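Local coordinates for receptor-like protein kinase ANXUR1 (Arabidopsis thaliana, PDB 6FIG) that probably acts as a cell-surface receptor kinase in plant reproduction, with a malectin-like ectodomain facing outside the cell, at residues G1-A13 with A151-E163. Numbering follows the deposited sequence.
Sequences GQDLALSCGTSEA and AFINGIEVIQMPE. With CA (calcium ion), chain I; EDO (1,2-ethanediol), chain J.
Leu-4 and Leu-6 pair with Val-158 and Ile-156 through four backbone hydrogen bonds, so that strand 4-7 runs antiparallel to 155-161 at 175° with 4.7 Å between the axes. The shortest of the four joins Leu-6 N to Ile-156 O at 2.8 Å and is almost straight. Leu-4, Leu-6, Ile-156 and Val-158 put their side chains on the sheet face turned to strand 62-67. Cys-8 reaches the same layer: with SG anti to its carbonyl carbon (chi1 -54°), the sulfur rests 3.9 Å from Ile-153 CG2 and also touches Ile-156 CG1, while Tyr-64 packs on all three residues.

Ala-5 and Glu-157 occupy the other face. Glu-157 runs out extended past CG, bringing OE2 within 4.0 Å of Ala-5 CB; a water links that oxygen to Leu-4 O, weakly at the carbonyl. Lys-20 forms a salt bridge to OE2 and Arg-77 one to OE1, which is also hydrogen-bonded to the Tyr-79 hydroxyl, so this buried carboxylate is probably ionised. Where the pairing runs out, Asp-3 takes over with its side chain: OD1 accepts Gln-160 N at 2.9 Å from above the carboxylate plane, and OD2 forms a salt bridge with Lys-69 of the second subunit.

At the far end, Asn-154 O does double duty, accepting Cys-8 N and binding the calcium ion at 2.4 Å. Ser-7 OG and Cys-8 O join it, and Pro-51 and Thr-54 supply the remaining ligands. Asn-154 and Gly-155, both opposite Tyr-79, make a classic beta bulge. The calcium site beside it brings together the end of strand 4-7, the bulged strand 151-161 and residues Pro-51 and Thr-54 of this malectin-like domain.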
loop_
_atom_site.group_PDB
_atom_site.type_symbol
_atom_site.label_atom_id
_atom_site.label_comp_id
_atom_site.label_asym_id
_atom_site.label_seq_id
_atom_site.Cartn_x
_atom_site.Cartn_y
_atom_site.Cartn_z
ATOM N N GLY A 1 9.770 8.634 -8.598
ATOM C CA GLY A 1 8.814 7.911 -9.490
ATOM C C GLY A 1 7.783 7.025 -8.820
ATOM O O GLY A 1 7.312 6.055 -9.425
ATOM N N GLN A 2 7.407 7.364 -7.589
ATOM C CA GLN A 2 6.399 6.592 -6.845
ATOM C C GLN A 2 4.961 6.840 -7.332
ATOM O O GLN A 2 4.690 7.761 -8.120
ATOM C CB GLN A 2 6.499 6.880 -5.324
ATOM C CG GLN A 2 6.057 8.267 -4.850
ATOM C CD GLN A 2 7.129 9.345 -4.999
ATOM O OE1 GLN A 2 8.265 9.053 -5.390
ATOM N NE2 GLN A 2 6.773 10.597 -4.689
ATOM N N ASP A 3 4.040 6.017 -6.831
ATOM C CA ASP A 3 2.615 6.241 -7.071
ATOM C C ASP A 3 2.192 7.568 -6.438
ATOM O O ASP A 3 2.688 7.930 -5.374
ATOM C CB ASP A 3 1.758 5.123 -6.485
ATOM C CG ASP A 3 2.045 3.756 -7.094
ATOM O OD1 ASP A 3 2.620 3.667 -8.195
ATOM O OD2 ASP A 3 1.666 2.770 -6.447
ATOM N N LEU A 4 1.302 8.280 -7.124
ATOM C CA LEU A 4 0.786 9.575 -6.701
ATOM C C LEU A 4 -0.717 9.588 -6.592
ATOM O O LEU A 4 -1.414 8.978 -7.420
ATOM C CB LEU A 4 1.179 10.640 -7.717
ATOM C CG LEU A 4 2.664 10.874 -7.953
ATOM C CD1 LEU A 4 2.839 11.977 -8.982
ATOM C CD2 LEU A 4 3.351 11.257 -6.664
ATOM N N ALA A 5 -1.218 10.316 -5.590
ATOM C CA ALA A 5 -2.618 10.670 -5.507
ATOM C C ALA A 5 -2.612 12.171 -5.228
ATOM O O ALA A 5 -2.324 12.615 -4.099
ATOM C CB ALA A 5 -3.316 9.910 -4.408
ATOM N N LEU A 6 -2.868 12.942 -6.281
ATOM C CA LEU A 6 -2.783 14.396 -6.243
ATOM C C LEU A 6 -4.177 14.985 -6.166
ATOM O O LEU A 6 -5.017 14.722 -7.035
ATOM C CB LEU A 6 -2.088 14.924 -7.485
ATOM C CG LEU A 6 -0.757 14.285 -7.867
ATOM C CD1 LEU A 6 -0.223 14.918 -9.136
ATOM C CD2 LEU A 6 0.241 14.392 -6.712
ATOM N N SER A 7 -4.440 15.762 -5.117
ATOM C CA SER A 7 -5.705 16.478 -5.035
ATOM C C SER A 7 -5.423 17.870 -5.551
ATOM O O SER A 7 -4.722 18.658 -4.901
ATOM C CB SER A 7 -6.269 16.529 -3.620
ATOM O OG SER A 7 -7.536 17.185 -3.654
ATOM N N CYS A 8 -5.923 18.152 -6.746
ATOM C CA CYS A 8 -5.592 19.370 -7.432
ATOM C C CYS A 8 -6.292 20.535 -6.746
ATOM O O CYS A 8 -7.455 20.411 -6.355
ATOM C CB CYS A 8 -6.002 19.255 -8.889
ATOM S SG CYS A 8 -5.271 17.780 -9.614
ATOM N N GLY A 9 -5.551 21.613 -6.555
ATOM C CA GLY A 9 -6.063 22.818 -5.909
ATOM C C GLY A 9 -5.923 22.862 -4.398
ATOM O O GLY A 9 -6.432 23.790 -3.764
ATOM N N THR A 10 -5.247 21.878 -3.806
ATOM C CA THR A 10 -4.987 21.869 -2.363
ATOM C C THR A 10 -3.577 22.351 -2.094
ATOM O O THR A 10 -2.720 22.353 -2.981
ATOM C CB THR A 10 -5.166 20.461 -1.744
ATOM O OG1 THR A 10 -4.294 19.518 -2.383
ATOM C CG2 THR A 10 -6.602 19.976 -1.873
ATOM N N SER A 11 -3.349 22.778 -0.863
ATOM C CA SER A 11 -2.029 23.183 -0.401
ATOM C C SER A 11 -1.578 22.403 0.849
ATOM O O SER A 11 -0.513 22.684 1.383
ATOM C CB SER A 11 -2.054 24.682 -0.104
ATOM O OG SER A 11 -3.078 24.938 0.832
ATOM N N GLU A 12 -2.387 21.454 1.315
ATOM C CA GLU A 12 -2.066 20.628 2.479
ATOM C C GLU A 12 -2.387 19.185 2.131
ATOM O O GLU A 12 -3.278 18.929 1.321
ATOM C CB GLU A 12 -2.915 21.020 3.691
ATOM C CG GLU A 12 -3.142 22.502 3.869
ATOM C CD GLU A 12 -4.205 22.797 4.914
ATOM O OE1 GLU A 12 -4.213 22.138 5.977
ATOM O OE2 GLU A 12 -5.044 23.676 4.658
ATOM N N ALA A 13 -1.691 18.259 2.779
ATOM C CA ALA A 13 -2.004 16.827 2.640
ATOM C C ALA A 13 -3.426 16.590 3.141
ATOM O O ALA A 13 -3.890 17.273 4.069
ATOM C CB ALA A 13 -1.016 15.994 3.440
ATOM N N ALA A 151 -10.761 24.190 -18.836
ATOM C CA ALA A 151 -10.564 22.826 -18.336
ATOM C C ALA A 151 -10.464 22.878 -16.830
ATOM O O ALA A 151 -10.138 23.908 -16.239
ATOM C CB ALA A 151 -9.321 22.213 -18.956
ATOM N N PHE A 152 -10.738 21.756 -16.188
ATOM C CA PHE A 152 -10.570 21.654 -14.746
ATOM C C PHE A 152 -10.256 20.228 -14.393
ATOM O O PHE A 152 -10.489 19.302 -15.187
ATOM C CB PHE A 152 -11.810 22.163 -13.978
ATOM C CG PHE A 152 -12.989 21.244 -14.026
ATOM C CD1 PHE A 152 -13.773 21.147 -15.172
ATOM C CD2 PHE A 152 -13.316 20.451 -12.934
ATOM C CE1 PHE A 152 -14.855 20.281 -15.227
ATOM C CE2 PHE A 152 -14.395 19.585 -12.979
ATOM C CZ PHE A 152 -15.165 19.494 -14.124
ATOM N N ILE A 153 -9.706 20.060 -13.201
ATOM C CA ILE A 153 -9.361 18.728 -12.688
ATOM C C ILE A 153 -9.422 18.806 -11.164
ATOM O O ILE A 153 -8.970 19.787 -10.570
ATOM C CB ILE A 153 -7.955 18.290 -13.195
ATOM C CG1 ILE A 153 -7.571 16.879 -12.714
ATOM C CG2 ILE A 153 -6.875 19.308 -12.821
ATOM C CD1 ILE A 153 -8.389 15.755 -13.329
ATOM N N ASN A 154 -9.984 17.782 -10.531
ATOM C CA ASN A 154 -10.040 17.729 -9.063
ATOM C C ASN A 154 -9.005 16.808 -8.446
ATOM O O ASN A 154 -8.488 17.077 -7.353
ATOM C CB ASN A 154 -11.425 17.324 -8.605
ATOM C CG ASN A 154 -12.482 18.287 -9.083
ATOM O OD1 ASN A 154 -13.015 18.121 -10.175
ATOM N ND2 ASN A 154 -12.770 19.311 -8.283
ATOM N N GLY A 155 -8.673 15.737 -9.157
ATOM C CA GLY A 155 -7.717 14.767 -8.665
ATOM C C GLY A 155 -7.069 13.979 -9.775
ATOM O O GLY A 155 -7.687 13.723 -10.814
ATOM N N ILE A 156 -5.821 13.601 -9.543
ATOM C CA ILE A 156 -5.067 12.752 -10.473
ATOM C C ILE A 156 -4.388 11.642 -9.683
ATOM O O ILE A 156 -3.715 11.930 -8.714
ATOM C CB ILE A 156 -4.009 13.558 -11.261
ATOM C CG1 ILE A 156 -4.674 14.656 -12.090
ATOM C CG2 ILE A 156 -3.202 12.639 -12.172
ATOM C CD1 ILE A 156 -3.703 15.613 -12.755
ATOM N N GLU A 157 -4.567 10.376 -10.094
ATOM C CA GLU A 157 -3.727 9.285 -9.584
ATOM C C GLU A 157 -2.952 8.623 -10.700
ATOM O O GLU A 157 -3.477 8.433 -11.797
ATOM C CB GLU A 157 -4.510 8.191 -8.864
ATOM C CG GLU A 157 -5.282 8.599 -7.646
ATOM C CD GLU A 157 -5.796 7.360 -6.940
ATOM O OE1 GLU A 157 -6.921 6.944 -7.244
ATOM O OE2 GLU A 157 -5.031 6.789 -6.132
ATOM N N VAL A 158 -1.695 8.327 -10.418
ATOM C CA VAL A 158 -0.843 7.507 -11.265
ATOM C C VAL A 158 -0.301 6.387 -10.421
ATOM O O VAL A 158 0.348 6.632 -9.421
ATOM C CB VAL A 158 0.287 8.332 -11.888
ATOM C CG1 VAL A 158 1.168 7.438 -12.753
ATOM C CG2 VAL A 158 -0.301 9.459 -12.712
ATOM N N ILE A 159 -0.567 5.146 -10.836
ATOM C CA ILE A 159 -0.300 3.948 -10.041
ATOM C C ILE A 159 0.361 2.929 -10.960
ATOM O O ILE A 159 -0.260 2.488 -11.934
ATOM C CB ILE A 159 -1.615 3.356 -9.507
ATOM C CG1 ILE A 159 -2.384 4.376 -8.637
ATOM C CG2 ILE A 159 -1.364 2.075 -8.724
ATOM C CD1 ILE A 159 -3.866 4.114 -8.562
ATOM N N GLN A 160 1.584 2.544 -10.653
ATOM C CA GLN A 160 2.243 1.457 -11.378
ATOM C C GLN A 160 1.456 0.157 -11.188
ATOM O O GLN A 160 1.034 -0.151 -10.072
ATOM C CB GLN A 160 3.671 1.258 -10.884
ATOM C CG GLN A 160 4.487 0.375 -11.796
ATOM C CD GLN A 160 5.895 0.199 -11.316
ATOM O OE1 GLN A 160 6.661 1.170 -11.249
ATOM N NE2 GLN A 160 6.255 -1.037 -10.995
ATOM N N MET A 161 1.236 -0.605 -12.264
ATOM C CA MET A 161 0.452 -1.841 -12.175
ATOM C C MET A 161 1.119 -2.941 -12.965
ATOM O O MET A 161 1.864 -2.679 -13.878
ATOM C CB MET A 161 -0.989 -1.646 -12.626
ATOM C CG MET A 161 -1.130 -1.357 -14.105
ATOM S SD MET A 161 -2.817 -1.246 -14.634
ATOM C CE MET A 161 -3.316 -2.955 -14.593
ATOM N N PRO A 162 0.870 -4.195 -12.590
ATOM C CA PRO A 162 1.373 -5.294 -13.403
ATOM C C PRO A 162 0.685 -5.388 -14.781
ATOM O O PRO A 162 -0.347 -4.753 -15.048
ATOM C CB PRO A 162 1.018 -6.555 -12.566
ATOM C CG PRO A 162 0.663 -6.046 -11.209
ATOM C CD PRO A 162 0.115 -4.670 -11.415
ATOM N N GLU A 163 1.299 -6.189 -15.641
ATOM C CA GLU A 163 0.730 -6.462 -16.959
ATOM C C GLU A 163 -0.399 -7.473 -16.838
ATOM O O GLU A 163 -0.204 -8.670 -17.003
ATOM C CB GLU A 163 1.814 -6.964 -17.911
ATOM C CG GLU A 163 2.867 -5.913 -18.198
ATOM C CD GLU A 163 2.409 -4.803 -19.139
ATOM O OE1 GLU A 163 1.265 -4.804 -19.645
ATOM O OE2 GLU A 163 3.244 -3.910 -19.382
HETATM CA CA CA I . -8.893 18.535 -5.473
HETATM C C1 EDO J . 0.377 10.571 -1.114
HETATM O O1 EDO J . -0.796 11.377 -1.250
HETATM C C2 EDO J . 0.643 9.981 -2.487
HETATM O O2 EDO J . 0.684 11.009 -3.478
HETATM O O HOH W 1 -2.362 6.782 -6.061
#